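PDB 2BCO: succinylglutamate desuccinylase from Vibrio parahaemolyticus, which probably hydrolyses N-succinyl-L-glutamate to succinate and L-glutamate, using one zinc ion per subunit, in the last step of the arginine succinyltransferase pathway. Local coordinates for residues V32-Y37 / D79-F84; T148-D153 / V182-S187. All coordinates share one frame; numbering follows the deposited sequence.

Overall arrangement
Near the N terminus, strand 33-38 joins the antiparallel strands that extend the central beta-structure of the catalytic domain. The chain then runs through strands 41-45 and 55-60 and past the zinc ligands His63 and Glu66 into helix 68-81, whose end returns to strand 33-38 and closes contact 1. Only later, after strand 90-95 and helix 125-141, does strand 149-157 open contact 2, which helix 179-188 closes. The two loops are therefore in series, neither nested nor crossed. Their centres lie about 21 Å apart and they do not touch. Contact 1 ties the end of helix 68-81 to the N-terminal antiparallel strands, while contact 2 ties another helix to the strand that carries the zinc ligand His155.

Contact 1 of 2, residues V32-Y37 / D79-F84; sequences VQLKLY and DIESGF
The chain entering strand 33-38, at Val32 and Leu34, passes the last turn of helix 68-81, with the CA atoms of Val32 and Ile80 8.3 Å apart and those of Leu34 and Glu81 at the same spacing. Val32, just before the strand, and Leu34 within it both point toward the helix, while Gln33 and Lys35 take the other face, where Lys35 NZ donates to Tyr37 OH at 3.0 Å. Ile80 is the central helix residue of the contact. With CG1 at chi1 -69°, the CG2 branch falls anti to the backbone N, and this methyl meets Val32 CG1 at 4.1 Å, the two side chains crossing at about a right angle. The same methyl, Ile80 CG2, lies 4.3 Å from Leu34 CD2, so one branch of Ile80 touches both residues. The other methyl of Leu34 serves the neighbouring helix position: CD1 comes up against the aliphatic CG of Glu81 at 3.5 Å, again crossing nearly at right angles. Beyond CG the Glu81 chain is extended, and its OE1 accepts a hydrogen bond from the backbone N of Leu5. With its first torsion at -134°, away from a staggered value, Glu81 lays CG against Leu34 while its carboxylate reaches Leu5. Val44 of strand 41-45 touches both Val32 and Leu34, and Val87 joins Val32 and Ile80 after the helix has ended. That ending is marked by Gly83, which leaves helical geometry with a positive phi of 81°. Here the C-terminal end of a helix packs by aliphatic branches on one face of an antiparallel strand that lies between strands 24-27 and 41-45, an example of the helix-on-strand layering of the zinc carboxypeptidase-like fold to which the AspA/AstE catalytic domain belongs.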
ATOM      1  N   VAL A  32      -5.577 -16.310  20.870  1.00 30.26           N
ATOM      2  CA  VAL A  32      -4.808 -15.468  19.951  1.00 30.11           C
ATOM      3  C   VAL A  32      -3.489 -15.036  20.587  1.00 30.23           C
ATOM      4  O   VAL A  32      -3.440 -14.677  21.764  1.00 30.17           O
ATOM      5  CB  VAL A  32      -5.586 -14.199  19.540  1.00 28.99           C
ATOM      6  CG1 VAL A  32      -4.676 -13.276  18.728  1.00 26.72           C
ATOM      7  CG2 VAL A  32      -6.814 -14.579  18.727  1.00 27.44           C
ATOM      8  N   GLN A  33      -2.422 -15.068  19.799  1.00 28.34           N
ATOM      9  CA  GLN A  33      -1.109 -14.691  20.298  1.00 29.50           C
ATOM     10  C   GLN A  33      -0.602 -13.374  19.699  1.00 29.00           C
ATOM     11  O   GLN A  33      -0.650 -13.171  18.487  1.00 28.62           O
ATOM     12  CB  GLN A  33      -0.119 -15.814  20.004  1.00 31.97           C
ATOM     13  CG  GLN A  33       1.251 -15.620  20.606  1.00 35.34           C
ATOM     14  CD  GLN A  33       2.159 -16.806  20.352  1.00 36.01           C
ATOM     15  OE1 GLN A  33       3.310 -16.818  20.779  1.00 37.62           O
ATOM     16  NE2 GLN A  33       1.642 -17.815  19.656  1.00 36.15           N
ATOM     17  N   LEU A  34      -0.120 -12.490  20.569  1.00 32.09           N
ATOM     18  CA  LEU A  34       0.410 -11.189  20.170  1.00 31.87           C
ATOM     19  C   LEU A  34       1.900 -11.104  20.512  1.00 31.93           C
ATOM     20  O   LEU A  34       2.299 -11.396  21.639  1.00 29.48           O
ATOM     21  CB  LEU A  34      -0.332 -10.072  20.906  1.00 30.30           C
ATOM     22  CG  LEU A  34      -1.837  -9.929  20.675  1.00 31.08           C
ATOM     23  CD1 LEU A  34      -2.399  -8.906  21.637  1.00 30.39           C
ATOM     24  CD2 LEU A  34      -2.100  -9.506  19.244  1.00 32.12           C
ATOM     25  N   LYS A  35       2.718 -10.703  19.545  1.00 21.50           N
ATOM     26  CA  LYS A  35       4.154 -10.585  19.773  1.00 22.02           C
ATOM     27  C   LYS A  35       4.681  -9.241  19.280  1.00 21.07           C
ATOM     28  O   LYS A  35       4.613  -8.939  18.088  1.00 19.39           O
ATOM     29  CB  LYS A  35       4.901 -11.723  19.064  1.00 43.21           C
ATOM     30  CG  LYS A  35       4.427 -13.120  19.453  1.00 47.64           C
ATOM     31  CD  LYS A  35       5.330 -14.206  18.882  1.00 51.88           C
ATOM     32  CE  LYS A  35       5.305 -14.220  17.356  1.00 57.84           C
ATOM     33  NZ  LYS A  35       6.188 -15.284  16.778  1.00 61.21           N
ATOM     34  N   LEU A  36       5.196  -8.428  20.199  1.00 26.36           N
ATOM     35  CA  LEU A  36       5.748  -7.127  19.834  1.00 26.18           C
ATOM     36  C   LEU A  36       7.256  -7.283  19.680  1.00 26.15           C
ATOM     37  O   LEU A  36       7.989  -7.273  20.661  1.00 28.03           O
ATOM     38  CB  LEU A  36       5.446  -6.080  20.912  1.00 31.50           C
ATOM     39  CG  LEU A  36       5.778  -4.627  20.528  1.00 32.59           C
ATOM     40  CD1 LEU A  36       4.836  -4.161  19.428  1.00 31.45           C
ATOM     41  CD2 LEU A  36       5.646  -3.721  21.743  1.00 30.58           C
ATOM     42  N   TYR A  37       7.716  -7.429  18.444  1.00 23.40           N
ATOM     43  CA  TYR A  37       9.136  -7.610  18.185  1.00 24.29           C
ATOM     44  C   TYR A  37       9.978  -6.386  18.516  1.00 23.34           C
ATOM     45  O   TYR A  37      11.046  -6.505  19.112  1.00 21.21           O
ATOM     46  CB  TYR A  37       9.360  -7.984  16.724  1.00 38.96           C
ATOM     47  CG  TYR A  37       8.854  -9.354  16.348  1.00 44.80           C
ATOM     48  CD1 TYR A  37       9.357 -10.500  16.959  1.00 48.13           C
ATOM     49  CD2 TYR A  37       7.906  -9.512  15.345  1.00 46.01           C
ATOM     50  CE1 TYR A  37       8.926 -11.774  16.574  1.00 50.02           C
ATOM     51  CE2 TYR A  37       7.469 -10.776  14.953  1.00 47.95           C
ATOM     52  CZ  TYR A  37       7.984 -11.901  15.567  1.00 49.63           C
ATOM     53  OH  TYR A  37       7.558 -13.147  15.170  1.00 53.98           O
ATOM     54  N   ASP A  79      -9.272  -4.017  19.057  1.00 26.78           N
ATOM     55  CA  ASP A  79     -10.380  -4.969  19.035  1.00 24.84           C
ATOM     56  C   ASP A  79      -9.901  -6.412  19.140  1.00 24.03           C
ATOM     57  O   ASP A  79     -10.577  -7.254  19.730  1.00 23.78           O
ATOM     58  CB  ASP A  79     -11.237  -4.777  17.776  1.00 25.61           C
ATOM     59  CG  ASP A  79     -12.027  -3.472  17.801  1.00 27.01           C
ATOM     60  OD1 ASP A  79     -12.146  -2.866  18.890  1.00 25.64           O
ATOM     61  OD2 ASP A  79     -12.540  -3.052  16.742  1.00 28.30           O
ATOM     62  N   ILE A  80      -8.737  -6.701  18.572  1.00 24.17           N
ATOM     63  CA  ILE A  80      -8.188  -8.048  18.648  1.00 23.92           C
ATOM     64  C   ILE A  80      -7.790  -8.341  20.095  1.00 26.00           C
ATOM     65  O   ILE A  80      -7.984  -9.453  20.593  1.00 25.82           O
ATOM     66  CB  ILE A  80      -6.930  -8.200  17.756  1.00 19.00           C
ATOM     67  CG1 ILE A  80      -7.321  -8.124  16.279  1.00 16.73           C
ATOM     68  CG2 ILE A  80      -6.218  -9.512  18.072  1.00 17.10           C
ATOM     69  CD1 ILE A  80      -6.146  -8.152  15.335  1.00 12.22           C
ATOM     70  N   GLU A  81      -7.237  -7.338  20.769  1.00 25.85           N
ATOM     71  CA  GLU A  81      -6.795  -7.505  22.149  1.00 29.03           C
ATOM     72  C   GLU A  81      -7.957  -7.657  23.121  1.00 29.20           C
ATOM     73  O   GLU A  81      -7.800  -8.257  24.178  1.00 31.15           O
ATOM     74  CB  GLU A  81      -5.922  -6.326  22.581  1.00 40.16           C
ATOM     75  CG  GLU A  81      -4.656  -6.747  23.304  1.00 45.50           C
ATOM     76  CD  GLU A  81      -3.836  -5.568  23.795  1.00 50.16           C
ATOM     77  OE1 GLU A  81      -2.641  -5.774  24.113  1.00 53.72           O
ATOM     78  OE2 GLU A  81      -4.384  -4.443  23.872  1.00 47.76           O
ATOM     79  N   SER A  82      -9.117  -7.117  22.762  1.00 35.79           N
ATOM     80  CA  SER A  82     -10.298  -7.213  23.613  1.00 36.77           C
ATOM     81  C   SER A  82     -11.171  -8.405  23.216  1.00 37.96           C
ATOM     82  O   SER A  82     -12.230  -8.625  23.804  1.00 39.36           O
ATOM     83  CB  SER A  82     -11.127  -5.926  23.530  1.00 35.39           C
ATOM     84  OG  SER A  82     -11.673  -5.747  22.237  1.00 33.95           O
ATOM     85  N   GLY A  83     -10.730  -9.162  22.214  1.00 36.63           N
ATOM     86  CA  GLY A  83     -11.486 -10.323  21.769  1.00 34.48           C
ATOM     87  C   GLY A  83     -12.636  -9.980  20.842  1.00 33.61           C
ATOM     88  O   GLY A  83     -13.272 -10.866  20.278  1.00 33.23           O
ATOM     89  N   PHE A  84     -12.902  -8.691  20.674  1.00 34.21           N
ATOM     90  CA  PHE A  84     -13.989  -8.245  19.809  1.00 34.97           C
ATOM     91  C   PHE A  84     -13.748  -8.615  18.343  1.00 34.15           C
ATOM     92  O   PHE A  84     -14.689  -8.909  17.601  1.00 35.44           O
ATOM     93  CB  PHE A  84     -14.173  -6.734  19.952  1.00 36.20           C
ATOM     94  CG  PHE A  84     -15.224  -6.161  19.044  1.00 38.13           C
ATOM     95  CD1 PHE A  84     -14.886  -5.670  17.784  1.00 40.33           C
ATOM     96  CD2 PHE A  84     -16.559  -6.128  19.441  1.00 39.91           C
ATOM     97  CE1 PHE A  84     -15.870  -5.148  16.927  1.00 42.31           C
ATOM     98  CE2 PHE A  84     -17.553  -5.612  18.597  1.00 39.98           C
ATOM     99  CZ  PHE A  84     -17.208  -5.121  17.337  1.00 41.18           C
TER

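Contact 2 of 2, residues T148-D153 / V182-S187; sequences TRWHLD and VDFLDS
In the alpha/beta catalytic domain, helix 179-188 packs on strand 149-157 through Phe184, which meets Trp150 and Leu152 on one face of the strand. Phe184 CG stands anti to the backbone N (chi1 174°), sending the ring from the helix to Leu152, whose side chain comes from the opposite direction. Leu152 CD2 touches the far end of the ring, 3.8 Å from Phe184 CE2, with CZ almost as near; its approach to the ring is oblique. Two residues earlier, the six-membered end of Trp150 points to the root of the same side chain: CZ3 lies 4.2 Å from Phe184 CB, which sits at the indole edge, near its plane. Leu152 CD1 also lies in the indole plane, at the edge. Leu241 and Leu244 of helix 235-245 cover Leu152, and Ala240 and Leu244 cover Phe184. On the strand's other face, Asp153 OD1 is hydrogen-bonded to the zinc ligand His155. All contacting atoms are carbon, so cohesion between the segments rests on dispersion and burial of apolar surface, while the polar groups of His151 and Asp153 are directed to the opposite side.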
ATOM      1  N   THR A 148      -0.216 -18.627   0.542  1.00 13.06           N
ATOM      2  CA  THR A 148      -0.803 -18.048   1.742  1.00 13.62           C
ATOM      3  C   THR A 148      -0.355 -16.599   1.981  1.00 11.88           C
ATOM      4  O   THR A 148      -0.944 -15.893   2.789  1.00 13.18           O
ATOM      5  CB  THR A 148      -0.397 -18.853   2.991  1.00 15.93           C
ATOM      6  OG1 THR A 148       0.965 -18.545   3.337  1.00 13.71           O
ATOM      7  CG2 THR A 148      -0.515 -20.356   2.715  1.00 15.85           C
ATOM      8  N   ARG A 149       0.670 -16.151   1.268  1.00 18.36           N
ATOM      9  CA  ARG A 149       1.211 -14.810   1.479  1.00 17.82           C
ATOM     10  C   ARG A 149       0.463 -13.589   0.934  1.00 18.98           C
ATOM     11  O   ARG A 149       0.092 -13.526  -0.245  1.00 19.91           O
ATOM     12  CB  ARG A 149       2.649 -14.785   0.986  1.00 16.17           C
ATOM     13  CG  ARG A 149       3.523 -15.824   1.654  1.00 14.11           C
ATOM     14  CD  ARG A 149       4.826 -15.980   0.909  1.00 17.75           C
ATOM     15  NE  ARG A 149       5.609 -17.120   1.377  1.00 18.49           N
ATOM     16  CZ  ARG A 149       6.667 -17.596   0.727  1.00 19.14           C
ATOM     17  NH1 ARG A 149       7.050 -17.024  -0.409  1.00 14.18           N
ATOM     18  NH2 ARG A 149       7.346 -18.633   1.211  1.00 21.03           N
ATOM     19  N   TRP A 150       0.276 -12.610   1.819  1.00 12.42           N
ATOM     20  CA  TRP A 150      -0.401 -11.356   1.495  1.00 11.67           C
ATOM     21  C   TRP A 150       0.377 -10.177   2.064  1.00 10.49           C
ATOM     22  O   TRP A 150       0.961 -10.268   3.137  1.00 10.34           O
ATOM     23  CB  TRP A 150      -1.805 -11.294   2.110  1.00 12.42           C
ATOM     24  CG  TRP A 150      -2.821 -12.226   1.528  1.00 12.80           C
ATOM     25  CD1 TRP A 150      -2.813 -13.586   1.577  1.00 13.96           C
ATOM     26  CD2 TRP A 150      -4.042 -11.850   0.871  1.00 14.31           C
ATOM     27  NE1 TRP A 150      -3.963 -14.084   1.014  1.00 16.63           N
ATOM     28  CE2 TRP A 150      -4.738 -13.046   0.586  1.00 15.04           C
ATOM     29  CE3 TRP A 150      -4.630 -10.624   0.543  1.00 14.62           C
ATOM     30  CZ2 TRP A 150      -5.981 -13.048  -0.065  1.00 16.28           C
ATOM     31  CZ3 TRP A 150      -5.874 -10.628  -0.100  1.00 16.56           C
ATOM     32  CH2 TRP A 150      -6.540 -11.832  -0.379  1.00 14.98           C
ATOM     33  N   HIS A 151       0.374  -9.069   1.340  1.00 11.25           N
ATOM     34  CA  HIS A 151       1.021  -7.862   1.816  1.00  9.90           C
ATOM     35  C   HIS A 151       0.202  -6.671   1.362  1.00  9.72           C
ATOM     36  O   HIS A 151       0.136  -6.352   0.179  1.00 11.09           O
ATOM     37  CB  HIS A 151       2.453  -7.717   1.297  1.00 11.12           C
ATOM     38  CG  HIS A 151       3.173  -6.537   1.880  1.00 12.30           C
ATOM     39  ND1 HIS A 151       4.496  -6.258   1.614  1.00 13.01           N
ATOM     40  CD2 HIS A 151       2.748  -5.567   2.727  1.00 14.52           C
ATOM     41  CE1 HIS A 151       4.856  -5.168   2.270  1.00 15.64           C
ATOM     42  NE2 HIS A 151       3.815  -4.728   2.953  1.00 16.43           N
ATOM     43  N   LEU A 152      -0.434  -6.029   2.326  1.00 11.35           N
ATOM     44  CA  LEU A 152      -1.248  -4.859   2.067  1.00  9.84           C
ATOM     45  C   LEU A 152      -0.541  -3.656   2.686  1.00  9.67           C
ATOM     46  O   LEU A 152      -0.490  -3.512   3.909  1.00  9.52           O
ATOM     47  CB  LEU A 152      -2.637  -5.043   2.687  1.00  7.39           C
ATOM     48  CG  LEU A 152      -3.689  -5.904   1.976  1.00 11.69           C
ATOM     49  CD1 LEU A 152      -3.078  -7.121   1.330  1.00 15.54           C
ATOM     50  CD2 LEU A 152      -4.725  -6.329   2.987  1.00  6.65           C
ATOM     51  N   ASP A 153       0.031  -2.815   1.830  1.00 11.43           N
ATOM     52  CA  ASP A 153       0.734  -1.609   2.269  1.00 11.85           C
ATOM     53  C   ASP A 153      -0.235  -0.431   2.174  1.00 11.40           C
ATOM     54  O   ASP A 153      -0.596  -0.007   1.074  1.00 12.91           O
ATOM     55  CB  ASP A 153       1.947  -1.339   1.375  1.00  6.84           C
ATOM     56  CG  ASP A 153       2.820  -0.236   1.924  1.00  6.23           C
ATOM     57  OD1 ASP A 153       3.629   0.345   1.173  1.00  4.94           O
ATOM     58  OD2 ASP A 153       2.696   0.045   3.129  1.00 10.86           O
ATOM     59  N   VAL A 182      -8.374  -9.839  -5.817  1.00  8.03           N
ATOM     60  CA  VAL A 182      -9.348  -9.040  -6.559  1.00  7.08           C
ATOM     61  C   VAL A 182     -10.685  -9.022  -5.830  1.00  9.29           C
ATOM     62  O   VAL A 182     -11.329  -7.981  -5.738  1.00 12.52           O
ATOM     63  CB  VAL A 182      -9.547  -9.584  -7.995  1.00 13.51           C
ATOM     64  CG1 VAL A 182     -10.746  -8.911  -8.659  1.00 14.11           C
ATOM     65  CG2 VAL A 182      -8.295  -9.315  -8.815  1.00 10.97           C
ATOM     66  N   ASP A 183     -11.105 -10.172  -5.311  1.00  8.26           N
ATOM     67  CA  ASP A 183     -12.352 -10.228  -4.556  1.00 10.72           C
ATOM     68  C   ASP A 183     -12.242  -9.285  -3.358  1.00  8.66           C
ATOM     69  O   ASP A 183     -13.228  -8.666  -2.958  1.00  7.55           O
ATOM     70  CB  ASP A 183     -12.627 -11.651  -4.043  1.00  8.88           C
ATOM     71  CG  ASP A 183     -13.243 -12.547  -5.100  1.00 13.62           C
ATOM     72  OD1 ASP A 183     -13.347 -13.772  -4.845  1.00 14.33           O
ATOM     73  OD2 ASP A 183     -13.626 -12.033  -6.178  1.00 12.68           O
ATOM     74  N   PHE A 184     -11.041  -9.200  -2.782  1.00 12.69           N
ATOM     75  CA  PHE A 184     -10.806  -8.335  -1.628  1.00  9.72           C
ATOM     76  C   PHE A 184     -11.012  -6.890  -2.028  1.00 11.47           C
ATOM     77  O   PHE A 184     -11.688  -6.143  -1.324  1.00 14.38           O
ATOM     78  CB  PHE A 184      -9.381  -8.502  -1.082  1.00 14.01           C
ATOM     79  CG  PHE A 184      -9.029  -7.522   0.014  1.00 10.58           C
ATOM     80  CD1 PHE A 184      -9.700  -7.546   1.238  1.00 12.74           C
ATOM     81  CD2 PHE A 184      -8.069  -6.539  -0.195  1.00 12.46           C
ATOM     82  CE1 PHE A 184      -9.410  -6.603   2.239  1.00 12.96           C
ATOM     83  CE2 PHE A 184      -7.770  -5.584   0.804  1.00 11.20           C
ATOM     84  CZ  PHE A 184      -8.449  -5.620   2.016  1.00 12.50           C
ATOM     85  N   LEU A 185     -10.426  -6.502  -3.162  1.00 12.94           N
ATOM     86  CA  LEU A 185     -10.555  -5.141  -3.673  1.00 11.39           C
ATOM     87  C   LEU A 185     -12.029  -4.775  -3.810  1.00 11.13           C
ATOM     88  O   LEU A 185     -12.453  -3.706  -3.372  1.00 11.57           O
ATOM     89  CB  LEU A 185      -9.905  -4.996  -5.057  1.00 11.27           C
ATOM     90  CG  LEU A 185      -8.412  -4.684  -5.294  1.00 16.86           C
ATOM     91  CD1 LEU A 185      -7.975  -3.495  -4.448  1.00 11.90           C
ATOM     92  CD2 LEU A 185      -7.574  -5.890  -4.971  1.00 19.57           C
ATOM     93  N   ASP A 186     -12.798  -5.669  -4.433  1.00 11.85           N
ATOM     94  CA  ASP A 186     -14.213  -5.433  -4.664  1.00  9.36           C
ATOM     95  C   ASP A 186     -14.992  -5.345  -3.358  1.00  7.88           C
ATOM     96  O   ASP A 186     -15.807  -4.445  -3.172  1.00  8.87           O
ATOM     97  CB  ASP A 186     -14.785  -6.534  -5.570  1.00 10.92           C
ATOM     98  CG  ASP A 186     -14.170  -6.520  -6.967  1.00 12.82           C
ATOM     99  OD1 ASP A 186     -14.369  -7.490  -7.721  1.00 13.76           O
ATOM    100  OD2 ASP A 186     -13.489  -5.535  -7.316  1.00 14.96           O
ATOM    101  N   SER A 187     -14.731  -6.268  -2.444  1.00  8.89           N
ATOM    102  CA  SER A 187     -15.427  -6.247  -1.166  1.00 12.78           C
ATOM    103  C   SER A 187     -15.086  -4.988  -0.381  1.00 13.41           C
ATOM    104  O   SER A 187     -15.937  -4.457   0.331  1.00 15.74           O
ATOM    105  CB  SER A 187     -15.072  -7.483  -0.334  1.00 10.29           C
ATOM    106  OG  SER A 187     -15.599  -8.652  -0.935  1.00 13.62           O
TER